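Local coordinates for fluoride-specific ion channel FluC (Bordetella pertussis, PDB 5NKQ), which conducts fluoride ions selectively across the cell membrane, thus lowering the fluoride concentration in the cell and its toxicity, while excluding chloride, at residues A[89-92]-A[93-97]; A[67-70]-A[71-75]; A[16-19]-A[20-23]. All blocks are in the same frame, centred on the assembly; numbering follows the deposited sequence.

Interaction 1. Residues A[89-92]-A[93-97]; sequences TVDM and LCRGV. Unlike the reference sequence in segment 93-97: Cys-94 (reference Glu).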
# COMPACT_ATOMS: atom_id res chain seq x y z
N THR A 89 -5.04 -3.76 -10.01
CA THR A 89 -5.28 -2.69 -10.98
C THR A 89 -4.68 -3.04 -12.34
O THR A 89 -5.30 -2.81 -13.38
CB THR A 89 -4.71 -1.37 -10.46
OG1 THR A 89 -5.34 -1.04 -9.21
CG2 THR A 89 -4.95 -0.25 -11.45
N VAL A 90 -3.46 -3.59 -12.35
CA VAL A 90 -2.83 -3.99 -13.61
C VAL A 90 -3.65 -5.06 -14.30
O VAL A 90 -3.79 -5.06 -15.54
CB VAL A 90 -1.38 -4.45 -13.35
CG1 VAL A 90 -0.83 -5.19 -14.56
CG2 VAL A 90 -0.50 -3.25 -13.03
N ASP A 91 -4.23 -5.99 -13.54
CA ASP A 91 -5.07 -7.02 -14.14
C ASP A 91 -6.34 -6.42 -14.75
O ASP A 91 -6.86 -6.95 -15.73
CB ASP A 91 -5.44 -8.09 -13.11
CG ASP A 91 -6.10 -9.30 -13.75
OD1 ASP A 91 -5.38 -10.11 -14.37
OD2 ASP A 91 -7.34 -9.44 -13.63
N MET A 92 -6.84 -5.32 -14.17
CA MET A 92 -7.97 -4.63 -14.79
C MET A 92 -7.57 -3.97 -16.10
O MET A 92 -8.37 -3.92 -17.04
CB MET A 92 -8.55 -3.59 -13.82
CG MET A 92 -9.11 -4.17 -12.54
SD MET A 92 -9.72 -2.88 -11.42
CE MET A 92 -10.25 -3.87 -10.02
N LEU A 93 -6.33 -3.48 -16.18
CA LEU A 93 -5.89 -2.79 -17.39
C LEU A 93 -5.73 -3.75 -18.56
O LEU A 93 -6.12 -3.43 -19.69
CB LEU A 93 -4.58 -2.05 -17.13
CG LEU A 93 -4.67 -0.86 -16.17
CD1 LEU A 93 -3.28 -0.30 -15.88
CD2 LEU A 93 -5.58 0.22 -16.74
N CYS A 94 -5.17 -4.94 -18.31
CA CYS A 94 -5.01 -5.91 -19.39
C CYS A 94 -6.33 -6.52 -19.82
O CYS A 94 -6.42 -7.06 -20.92
CB CYS A 94 -4.03 -7.01 -18.96
SG CYS A 94 -4.59 -8.02 -17.58
N ARG A 95 -7.37 -6.43 -18.98
CA ARG A 95 -8.70 -6.85 -19.38
C ARG A 95 -9.40 -5.83 -20.26
O ARG A 95 -10.35 -6.18 -20.97
CB ARG A 95 -9.57 -7.12 -18.15
CG ARG A 95 -9.27 -8.43 -17.44
CD ARG A 95 -9.94 -8.45 -16.07
NE ARG A 95 -11.36 -8.15 -16.15
CZ ARG A 95 -12.08 -7.65 -15.15
NH1 ARG A 95 -11.49 -7.37 -13.99
NH2 ARG A 95 -13.37 -7.41 -15.31
N GLY A 96 -8.96 -4.57 -20.23
CA GLY A 96 -9.56 -3.52 -21.03
C GLY A 96 -10.58 -2.67 -20.31
O GLY A 96 -11.13 -1.75 -20.92
N VAL A 97 -10.87 -2.96 -19.03
CA VAL A 97 -11.82 -2.16 -18.27
C VAL A 97 -11.10 -0.96 -17.66
O VAL A 97 -10.88 -0.90 -16.45
CB VAL A 97 -12.52 -3.01 -17.19
CG1 VAL A 97 -13.63 -3.84 -17.81
CG2 VAL A 97 -11.52 -3.93 -16.49

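Interaction 2. Residues A[67-70]-A[71-75]; sequences IRLA and AVTGF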
# COMPACT_ATOMS: atom_id res chain seq x y z
N ILE A 67 5.05 0.89 20.89
CA ILE A 67 3.61 0.95 20.67
C ILE A 67 3.31 1.35 19.23
O ILE A 67 2.55 0.68 18.53
CB ILE A 67 2.95 1.91 21.68
CG1 ILE A 67 2.98 1.31 23.08
CG2 ILE A 67 1.53 2.23 21.25
CD1 ILE A 67 2.28 2.15 24.12
N ARG A 68 3.90 2.46 18.77
CA ARG A 68 3.65 2.90 17.40
C ARG A 68 4.27 1.96 16.38
O ARG A 68 3.76 1.84 15.26
CB ARG A 68 4.16 4.33 17.20
CG ARG A 68 5.66 4.50 17.37
CD ARG A 68 6.08 5.92 17.01
NE ARG A 68 7.50 6.17 17.26
CZ ARG A 68 7.98 6.67 18.38
NH1 ARG A 68 7.16 6.98 19.38
NH2 ARG A 68 9.29 6.86 18.52
N LEU A 69 5.37 1.29 16.74
CA LEU A 69 5.98 0.34 15.81
C LEU A 69 5.12 -0.91 15.64
O LEU A 69 5.01 -1.44 14.54
CB LEU A 69 7.39 -0.02 16.28
CG LEU A 69 8.42 1.10 16.20
CD1 LEU A 69 9.74 0.66 16.81
CD2 LEU A 69 8.62 1.53 14.75
N ALA A 70 4.51 -1.38 16.73
CA ALA A 70 3.67 -2.56 16.64
C ALA A 70 2.32 -2.25 15.99
O ALA A 70 1.79 -3.07 15.24
CB ALA A 70 3.46 -3.17 18.03
N ALA A 71 1.78 -1.06 16.24
CA ALA A 71 0.47 -0.67 15.74
C ALA A 71 0.52 -0.14 14.31
O ALA A 71 -0.25 -0.58 13.45
CB ALA A 71 -0.16 0.37 16.66
N VAL A 72 1.41 0.81 14.04
CA VAL A 72 1.45 1.47 12.74
C VAL A 72 2.40 0.73 11.80
O VAL A 72 1.98 0.20 10.77
CB VAL A 72 1.86 2.95 12.87
CG1 VAL A 72 1.83 3.63 11.51
CG2 VAL A 72 0.96 3.67 13.86
N THR A 73 3.69 0.70 12.16
CA THR A 73 4.67 0.03 11.31
C THR A 73 4.35 -1.46 11.17
O THR A 73 4.51 -2.03 10.09
CB THR A 73 6.08 0.22 11.88
OG1 THR A 73 6.33 1.62 12.07
CG2 THR A 73 7.12 -0.35 10.94
N GLY A 74 3.90 -2.09 12.25
CA GLY A 74 3.57 -3.50 12.21
C GLY A 74 2.16 -3.78 11.73
O GLY A 74 1.96 -4.19 10.59
N PHE A 75 1.17 -3.55 12.60
CA PHE A 75 -0.20 -3.96 12.31
C PHE A 75 -0.74 -3.28 11.06
O PHE A 75 -1.18 -3.94 10.12
CB PHE A 75 -1.10 -3.68 13.52
CG PHE A 75 -2.54 -4.01 13.28
CD1 PHE A 75 -2.97 -5.33 13.29
CD2 PHE A 75 -3.47 -3.01 13.06
CE1 PHE A 75 -4.30 -5.65 13.07
CE2 PHE A 75 -4.80 -3.32 12.84
CZ PHE A 75 -5.22 -4.64 12.84
O HOH W 1 6.27 3.63 13.70

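Interaction 3. Residues A[16-19]-A[20-23]; sequences ATLG and AWLR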
# COMPACT_ATOMS: atom_id res chain seq x y z
N ALA A 16 2.74 -6.98 12.35
CA ALA A 16 2.59 -7.27 10.92
C ALA A 16 1.92 -8.62 10.68
O ALA A 16 1.19 -8.78 9.70
CB ALA A 16 3.95 -7.22 10.23
N THR A 17 2.17 -9.59 11.56
CA THR A 17 1.53 -10.89 11.41
C THR A 17 0.02 -10.79 11.62
O THR A 17 -0.76 -11.35 10.84
CB THR A 17 2.15 -11.89 12.39
OG1 THR A 17 3.51 -12.14 12.03
CG2 THR A 17 1.38 -13.20 12.37
N LEU A 18 -0.40 -10.07 12.66
CA LEU A 18 -1.83 -9.89 12.90
C LEU A 18 -2.48 -9.07 11.80
O LEU A 18 -3.61 -9.36 11.38
CB LEU A 18 -2.04 -9.23 14.26
CG LEU A 18 -1.53 -9.99 15.48
CD1 LEU A 18 -1.70 -9.16 16.75
CD2 LEU A 18 -2.24 -11.33 15.61
N GLY A 19 -1.78 -8.04 11.31
CA GLY A 19 -2.34 -7.23 10.24
C GLY A 19 -2.48 -7.99 8.94
O GLY A 19 -3.47 -7.82 8.21
N ALA A 20 -1.50 -8.83 8.62
CA ALA A 20 -1.59 -9.64 7.40
C ALA A 20 -2.64 -10.72 7.52
O ALA A 20 -3.29 -11.07 6.53
CB ALA A 20 -0.23 -10.25 7.08
N TRP A 21 -2.83 -11.28 8.73
CA TRP A 21 -3.90 -12.25 8.93
C TRP A 21 -5.27 -11.60 8.72
O TRP A 21 -6.17 -12.22 8.14
CB TRP A 21 -3.80 -12.84 10.34
CG TRP A 21 -2.70 -13.84 10.51
CD1 TRP A 21 -1.91 -14.37 9.52
CD2 TRP A 21 -2.26 -14.44 11.73
NE1 TRP A 21 -1.01 -15.26 10.06
CE2 TRP A 21 -1.21 -15.32 11.42
CE3 TRP A 21 -2.66 -14.31 13.07
CZ2 TRP A 21 -0.55 -16.07 12.39
CZ3 TRP A 21 -2.00 -15.06 14.03
CH2 TRP A 21 -0.96 -15.93 13.69
N LEU A 22 -5.43 -10.36 9.19
CA LEU A 22 -6.71 -9.68 9.03
C LEU A 22 -6.99 -9.36 7.57
O LEU A 22 -8.11 -9.54 7.09
CB LEU A 22 -6.74 -8.41 9.88
CG LEU A 22 -8.00 -7.56 9.78
CD1 LEU A 22 -9.24 -8.39 10.10
CD2 LEU A 22 -7.91 -6.35 10.70
N ARG A 23 -5.98 -8.86 6.85
CA ARG A 23 -6.16 -8.59 5.42
C ARG A 23 -6.47 -9.87 4.65
O ARG A 23 -7.30 -9.87 3.74
CB ARG A 23 -4.91 -7.91 4.86
CG ARG A 23 -4.83 -7.92 3.34
CD ARG A 23 -3.67 -7.07 2.84
NE ARG A 23 -2.44 -7.33 3.58
CZ ARG A 23 -1.54 -8.25 3.23
NH1 ARG A 23 -1.74 -9.00 2.16
NH2 ARG A 23 -0.45 -8.41 3.96

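Interaction 1. Residues A[89-92]-A[93-97]
The Arg-95 guanidinium is met obliquely by Met-92, whose CG lies 4.2 Å from NH1, while Val-97 CG2 sits 4.0 Å above the guanidinium plane, over its centre. The Asp-91 carboxylate, turned 44° from that plane, stays apart: its OD2 is 4.7 Å from Arg-95 NH1, and what it touches is the aliphatic CD. Both charged ends are engaged elsewhere, Asp-91 OD2 in a hydrogen bond to an aromatic side chain and Arg-95 NH2 in a salt bridge to an acidic one, each on the chain of another protein. Helix 83-95 ends here in a Schellman motif: Gly-96 has a positive phi (97°), Val-97 N reaches back weakly to Met-92 O at 3.3 Å, and Gly-96 N bonds to Leu-93 O at 3.1 Å. Met-92 O also takes weak bonds from Arg-95 N and Gly-96 N, three amides in all, with Val-97 CG2 pressed 3.2 Å from the same oxygen. Cys-94, not the residue of the reference sequence, has SG between its backbone N and carbonyl carbon (chi1 64°), which brings the sulfur to 3.1 Å from Asp-91 O. From Val-97, the N-cap, helix 98-126 begins; its Thr-100 and Ala-101 pack on Met-92.

Interaction 2. Residues A[67-70]-A[71-75]
Ile-67 meets Ala-71 through its carbonyl: Ala-71 N donates to Ile-67 O at 3.0 Å, an ordinary i to i+4 bond, and Ala-71 CB packs against the same oxygen. Arg-68 O, one residue on, is shared. Val-72 N approaches it from above the carbonyl plane at 2.8 Å, and Thr-73 N adds a weak bond, so the spacing changes here from four residues to five. A water weakly donates to this oxygen as well and lies 2.6 Å from Thr-73 OG1. The guanidinium of Arg-68 is engaged away from the turn, where NH2 forms a salt bridge with an acidic side chain on the chain of another protein. Leu-69 and Thr-73 run side by side, pointing the same way, with Leu-69 CD2 3.5 Å from Thr-73 OG1. That hydroxyl stands beside the backbone N of Thr-73 (chi1 -54°), a position from which it meets both the leucine methyl and the water. Trp-24 of the second subunit packs on both residues. Leu-69 O takes only a weak, bent bond from Gly-74 N (127° at the hydrogen), whereas Ala-70 O accepts Phe-75 N at 2.8 Å and 152°. Three successive i to i+5 pairs therefore mark a pi-type turn within helix 65-79, shortly before Gly-77, a sodium ligand. Beyond the turn, Thr-73 O accepts Arg-23 NH2 of the second subunit. Chemically, Arg-68 O is gripped by one good amide bond, with a second amide and a water adding weak ones.

Interaction 3. Residues A[16-19]-A[20-23]
The aromatic contact joins Thr-17 and Trp-21, one helical turn apart and pointing the same way. Thr-17 CG2 makes a CH-pi contact over the indole face, 3.6 Å from the centroid of the six-membered ring and 20° off its normal. The methyl stands anti to the Thr-17 backbone N, while OG1, beside that N (chi1 -67°), bonds to Gly-13 O. Apolar packing adds Leu-18, which comes to the indole obliquely, its CD2 3.9 Å from Trp-21 CE3. The backbone bonds are regular i to i+4 pairs of transmembrane helix 6-30, from Ala-20 N to Ala-16 O at 2.9 Å through to Arg-23 N to Gly-19 O at 3.0 Å. Thr-17 O accepts Trp-21 N and also lies over an indole face, 3.2 Å from Trp-21 CG. This helix faces its counterpart in the dual-topology dimer: Thr-17 packs on Thr-17 of the second subunit, and Ala-16 and Ala-20 on Ala-20 and Ala-16 there. Among the polar side-chain bonds, Trp-21 NE1 donates to Phe-9 O of the second subunit, whose ring meets the indole edge-to-face. Arg-23, bent at chi3 (46°), gives NE to Gly-78 O of its own chain, its side chain about 5 Å from the bound sodium ion.

From the N terminus the order is interaction 3 on helix 6-30, interaction 2 on helix 65-79 and interaction 1 at the end of helix 83-95. Each is local, made of bonds three to five residues apart, and because they follow in series none nests in or crosses another. Interactions 3 and 2 nevertheless touch: Phe-75 CD1 lies 3.6 Å from Gly-19 N, and Gly-74 O is 3.6 Å from Ala-16 CB, which ties helix 65-79 to helix 6-30 near the sodium site. Interaction 1 lies on the opposite side of the chain's centre from interaction 2, their centres about 33 Å apart, and runs on past its helix end toward helix 98-126. All three touch the second subunit.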